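Local coordinates for protein adhesin LabA (Helicobacter pylori, PDB 6GMM) that probably mediates attachment of the bacterium to the gastric mucosa as an outer-membrane adhesin, recognising LacdiNAc sugars, at residues G117-E129 against T200-G212. Numbering follows the deposited sequence.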
loop_
_atom_site.group_PDB
_atom_site.type_symbol
_atom_site.label_atom_id
_atom_site.label_comp_id
_atom_site.label_asym_id
_atom_site.label_seq_id
_atom_site.Cartn_x
_atom_site.Cartn_y
_atom_site.Cartn_z
ATOM N N GLY A 117 42.798 3.368 9.053
ATOM C CA GLY A 117 43.598 3.469 7.834
ATOM C C GLY A 117 42.973 4.196 6.659
ATOM O O GLY A 117 43.674 4.523 5.698
ATOM N N TYR A 118 41.661 4.478 6.730
ATOM C CA TYR A 118 40.865 5.140 5.684
ATOM C C TYR A 118 39.892 6.161 6.285
ATOM O O TYR A 118 39.462 5.973 7.413
ATOM C CB TYR A 118 40.058 4.084 4.913
ATOM C CG TYR A 118 40.902 3.012 4.259
ATOM C CD1 TYR A 118 41.567 3.255 3.060
ATOM C CD2 TYR A 118 41.073 1.768 4.862
ATOM C CE1 TYR A 118 42.342 2.268 2.449
ATOM C CE2 TYR A 118 41.853 0.775 4.265
ATOM C CZ TYR A 118 42.461 1.023 3.045
ATOM O OH TYR A 118 43.190 0.038 2.424
ATOM N N GLU A 119 39.514 7.219 5.532
ATOM C CA GLU A 119 38.564 8.229 6.028
ATOM C C GLU A 119 37.110 7.917 5.658
ATOM O O GLU A 119 36.796 7.748 4.474
ATOM C CB GLU A 119 38.973 9.652 5.612
ATOM C CG GLU A 119 40.269 10.117 6.275
ATOM C CD GLU A 119 40.349 9.873 7.774
ATOM O OE1 GLU A 119 39.632 10.555 8.542
ATOM O OE2 GLU A 119 41.095 8.952 8.175
ATOM N N PRO A 120 36.192 7.809 6.656
ATOM C CA PRO A 120 34.796 7.458 6.322
ATOM C C PRO A 120 34.075 8.418 5.389
ATOM O O PRO A 120 34.286 9.626 5.432
ATOM C CB PRO A 120 34.105 7.364 7.681
ATOM C CG PRO A 120 34.962 8.095 8.627
ATOM C CD PRO A 120 36.374 7.993 8.111
ATOM N N GLY A 121 33.246 7.854 4.527
ATOM C CA GLY A 121 32.456 8.617 3.570
ATOM C C GLY A 121 32.110 7.844 2.312
ATOM O O GLY A 121 32.527 6.695 2.159
ATOM N N PRO A 122 31.345 8.443 1.378
ATOM C CA PRO A 122 31.002 7.717 0.135
ATOM C C PRO A 122 32.232 7.229 -0.636
ATOM O O PRO A 122 33.240 7.928 -0.670
ATOM C CB PRO A 122 30.196 8.737 -0.660
ATOM C CG PRO A 122 29.697 9.698 0.357
ATOM C CD PRO A 122 30.763 9.800 1.381
ATOM N N TYR A 123 32.155 5.988 -1.191
ATOM C CA TYR A 123 33.228 5.325 -1.952
ATOM C C TYR A 123 34.432 5.018 -1.050
ATOM O O TYR A 123 35.517 4.650 -1.525
ATOM C CB TYR A 123 33.595 6.102 -3.247
ATOM C CG TYR A 123 32.463 6.139 -4.257
ATOM C CD1 TYR A 123 31.321 6.906 -4.031
ATOM C CD2 TYR A 123 32.547 5.436 -5.459
ATOM C CE1 TYR A 123 30.281 6.946 -4.955
ATOM C CE2 TYR A 123 31.507 5.465 -6.388
ATOM C CZ TYR A 123 30.384 6.236 -6.140
ATOM O OH TYR A 123 29.348 6.266 -7.051
ATOM N N SER A 124 34.204 5.117 0.273
ATOM C CA SER A 124 35.207 4.812 1.289
ATOM C C SER A 124 34.530 3.979 2.386
ATOM O O SER A 124 33.490 3.397 2.116
ATOM C CB SER A 124 35.810 6.099 1.841
ATOM O OG SER A 124 36.876 5.748 2.694
ATOM N N ILE A 125 35.095 3.909 3.586
ATOM C CA ILE A 125 34.523 3.116 4.662
ATOM C C ILE A 125 33.278 3.761 5.277
ATOM O O ILE A 125 33.051 4.974 5.161
ATOM C CB ILE A 125 35.584 2.759 5.739
ATOM C CG1 ILE A 125 36.037 4.004 6.565
ATOM C CG2 ILE A 125 36.782 2.006 5.116
ATOM C CD1 ILE A 125 36.626 3.679 7.991
ATOM N N LEU A 126 32.494 2.932 5.968
ATOM C CA LEU A 126 31.314 3.412 6.654
ATOM C C LEU A 126 31.720 3.940 8.016
ATOM O O LEU A 126 32.305 3.223 8.782
ATOM C CB LEU A 126 30.263 2.286 6.780
ATOM C CG LEU A 126 28.868 2.706 7.223
ATOM C CD1 LEU A 126 28.206 3.560 6.165
ATOM C CD2 LEU A 126 27.995 1.484 7.513
ATOM N N SER A 127 31.385 5.185 8.324
ATOM C CA SER A 127 31.591 5.828 9.625
ATOM C C SER A 127 31.038 4.949 10.779
ATOM O O SER A 127 30.067 4.222 10.582
ATOM C CB SER A 127 30.805 7.134 9.626
ATOM O OG SER A 127 30.996 7.829 10.842
ATOM N N THR A 128 31.600 5.079 11.980
ATOM C CA THR A 128 31.128 4.356 13.168
ATOM C C THR A 128 29.732 4.870 13.522
ATOM O O THR A 128 28.839 4.040 13.696
ATOM C CB THR A 128 32.111 4.496 14.328
ATOM O OG1 THR A 128 33.362 3.905 13.954
ATOM C CG2 THR A 128 31.601 3.842 15.612
ATOM N N GLU A 129 29.517 6.223 13.500
ATOM C CA GLU A 129 28.212 6.839 13.784
ATOM C C GLU A 129 27.094 6.316 12.861
ATOM O O GLU A 129 26.008 6.016 13.354
ATOM C CB GLU A 129 28.244 8.392 13.829
ATOM C CG GLU A 129 28.683 9.153 12.588
ATOM C CD GLU A 129 29.024 10.628 12.795
ATOM O OE1 GLU A 129 28.834 11.149 13.920
ATOM O OE2 GLU A 129 29.516 11.258 11.829
ATOM N N THR A 200 17.871 4.959 4.008
ATOM C CA THR A 200 18.302 6.357 3.851
ATOM C C THR A 200 19.774 6.511 4.262
ATOM O O THR A 200 20.542 7.049 3.453
ATOM C CB THR A 200 17.349 7.334 4.546
ATOM O OG1 THR A 200 16.019 7.034 4.095
ATOM C CG2 THR A 200 17.662 8.781 4.215
ATOM N N THR A 201 20.177 5.966 5.472
ATOM C CA THR A 201 21.575 6.061 5.946
ATOM C C THR A 201 22.520 5.332 4.985
ATOM O O THR A 201 23.558 5.894 4.632
ATOM C CB THR A 201 21.737 5.634 7.421
ATOM O OG1 THR A 201 20.669 6.182 8.213
ATOM C CG2 THR A 201 23.031 6.102 7.998
ATOM N N LEU A 202 22.134 4.115 4.523
ATOM C CA LEU A 202 22.926 3.322 3.573
ATOM C C LEU A 202 23.160 4.100 2.289
ATOM O O LEU A 202 24.284 4.172 1.804
ATOM C CB LEU A 202 22.175 2.032 3.201
ATOM C CG LEU A 202 22.913 0.684 3.212
ATOM C CD1 LEU A 202 22.173 -0.338 2.367
ATOM C CD2 LEU A 202 24.394 0.775 2.757
ATOM N N ASN A 203 22.092 4.676 1.743
ATOM C CA ASN A 203 22.111 5.388 0.479
ATOM C C ASN A 203 22.955 6.645 0.503
ATOM O O ASN A 203 23.754 6.823 -0.422
ATOM C CB ASN A 203 20.687 5.669 0.005
ATOM C CG ASN A 203 20.608 6.220 -1.392
ATOM O OD1 ASN A 203 21.051 5.600 -2.376
ATOM N ND2 ASN A 203 20.050 7.411 -1.497
ATOM N N SER A 204 22.789 7.514 1.537
ATOM C CA SER A 204 23.551 8.776 1.651
ATOM C C SER A 204 25.030 8.568 2.043
ATOM O O SER A 204 25.916 9.214 1.458
ATOM C CB SER A 204 22.859 9.767 2.586
ATOM O OG SER A 204 22.570 9.195 3.852
ATOM N N ALA A 205 25.305 7.654 3.015
ATOM C CA ALA A 205 26.675 7.350 3.406
ATOM C C ALA A 205 27.380 6.702 2.207
ATOM O O ALA A 205 28.550 6.985 1.961
ATOM C CB ALA A 205 26.688 6.413 4.602
ATOM N N CYS A 206 26.623 5.919 1.403
ATOM C CA CYS A 206 27.096 5.248 0.186
ATOM C C CYS A 206 28.543 4.695 0.340
ATOM O O CYS A 206 29.426 5.094 -0.423
ATOM C CB CYS A 206 26.984 6.190 -1.007
ATOM S SG CYS A 206 27.569 5.469 -2.560
ATOM N N PRO A 207 28.820 3.803 1.318
ATOM C CA PRO A 207 30.200 3.309 1.491
ATOM C C PRO A 207 30.648 2.446 0.310
ATOM O O PRO A 207 29.815 2.089 -0.522
ATOM C CB PRO A 207 30.098 2.488 2.780
ATOM C CG PRO A 207 28.678 2.002 2.772
ATOM C CD PRO A 207 27.921 3.204 2.325
ATOM N N TRP A 208 31.937 2.117 0.233
ATOM C CA TRP A 208 32.475 1.279 -0.833
ATOM C C TRP A 208 32.162 -0.175 -0.522
ATOM O O TRP A 208 31.919 -0.511 0.627
ATOM C CB TRP A 208 33.986 1.502 -0.950
ATOM C CG TRP A 208 34.697 0.761 -2.045
ATOM C CD1 TRP A 208 35.593 -0.256 -1.889
ATOM C CD2 TRP A 208 34.690 1.079 -3.443
ATOM N NE1 TRP A 208 36.150 -0.593 -3.104
ATOM C CE2 TRP A 208 35.609 0.208 -4.078
ATOM C CE3 TRP A 208 33.998 2.017 -4.227
ATOM C CZ2 TRP A 208 35.819 0.219 -5.470
ATOM C CZ3 TRP A 208 34.234 2.051 -5.599
ATOM C CH2 TRP A 208 35.125 1.151 -6.208
ATOM N N ILE A 209 32.099 -1.016 -1.549
ATOM C CA ILE A 209 31.871 -2.453 -1.389
ATOM C C ILE A 209 33.215 -3.090 -1.704
ATOM O O ILE A 209 33.835 -2.693 -2.698
ATOM C CB ILE A 209 30.711 -2.977 -2.308
ATOM C CG1 ILE A 209 29.312 -2.326 -1.963
ATOM C CG2 ILE A 209 30.621 -4.512 -2.305
ATOM C CD1 ILE A 209 28.759 -2.557 -0.503
ATOM N N ASN A 210 33.674 -4.050 -0.868
ATOM C CA ASN A 210 34.973 -4.736 -1.025
ATOM C C ASN A 210 35.149 -5.237 -2.459
ATOM O O ASN A 210 34.245 -5.888 -3.002
ATOM C CB ASN A 210 35.164 -5.897 0.003
ATOM C CG ASN A 210 35.107 -5.503 1.475
ATOM O OD1 ASN A 210 34.749 -6.318 2.359
ATOM N ND2 ASN A 210 35.462 -4.257 1.784
ATOM N N ASN A 211 36.282 -4.856 -3.098
ATOM C CA ASN A 211 36.597 -5.205 -4.498
ATOM C C ASN A 211 35.553 -4.650 -5.505
ATOM O O ASN A 211 35.365 -5.211 -6.590
ATOM C CB ASN A 211 36.810 -6.727 -4.667
ATOM C CG ASN A 211 37.808 -7.298 -3.694
ATOM O OD1 ASN A 211 38.993 -6.953 -3.709
ATOM N ND2 ASN A 211 37.348 -8.170 -2.810
ATOM N N GLY A 212 34.906 -3.541 -5.133
ATOM C CA GLY A 212 33.901 -2.874 -5.953
ATOM C C GLY A 212 32.735 -3.777 -6.286
ATOM O O GLY A 212 32.164 -3.677 -7.376
HETATM O O HOH W 1 30.323 5.611 3.947
#
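In Tyr123, CG stands anti to the carbonyl carbon (chi1 -65°). In Trp208, CG is anti to the backbone N (chi1 -177°). With these torsions the two side chains cross at about a right angle. Tyr123 CD2 touches Trp208 CZ3 at 3.8 Å, close to the plane of the indole and at its edge. At the opposite corner of the tyrosine ring, CE1 lies 3.9 Å from Cys206 SG, on the same side of the ring plane as the indole. This is an oblique sulfur-aromatic contact. The phenol OH is hydrogen-bonded to Asp231, and Cys206 is in a disulfide with Cys235, so both partners are tied to the same neighbouring part of the chain.

Two backbone bonds join the turn to the segment after helix 188-205. Tyr123 N donates to Cys206 O (3.0 Å). Trp208 N donates to Ser124 O at 2.8 Å. Gly121 to Ser124 form a type II beta turn, which presents its corner to the end of helix 188-205. There Pro122 CA lies 3.1 Å from both Ala205 O and Cys206 O, two CA-H...O contacts. The Pro122 ring packs against Ala205 O. Water 1 lies within hydrogen-bonding distance of Ile125 O and Ala205 O, though it has more acceptors in reach than protons.

The rest of the contact is apolar. Leu126 CD1 reaches Ala205 CB (3.6 Å) and Pro207 CG, and its side chain runs alongside the proline.

The contact lies far from the centre of the chain, within the SabA-type adhesion domain. It joins the loop leading into helix 128-145 to the loop leaving helix 188-205. Ala205 also touches Asn130 of helix 128-145, while Ile209 packs on helices 57-76 and 234-237.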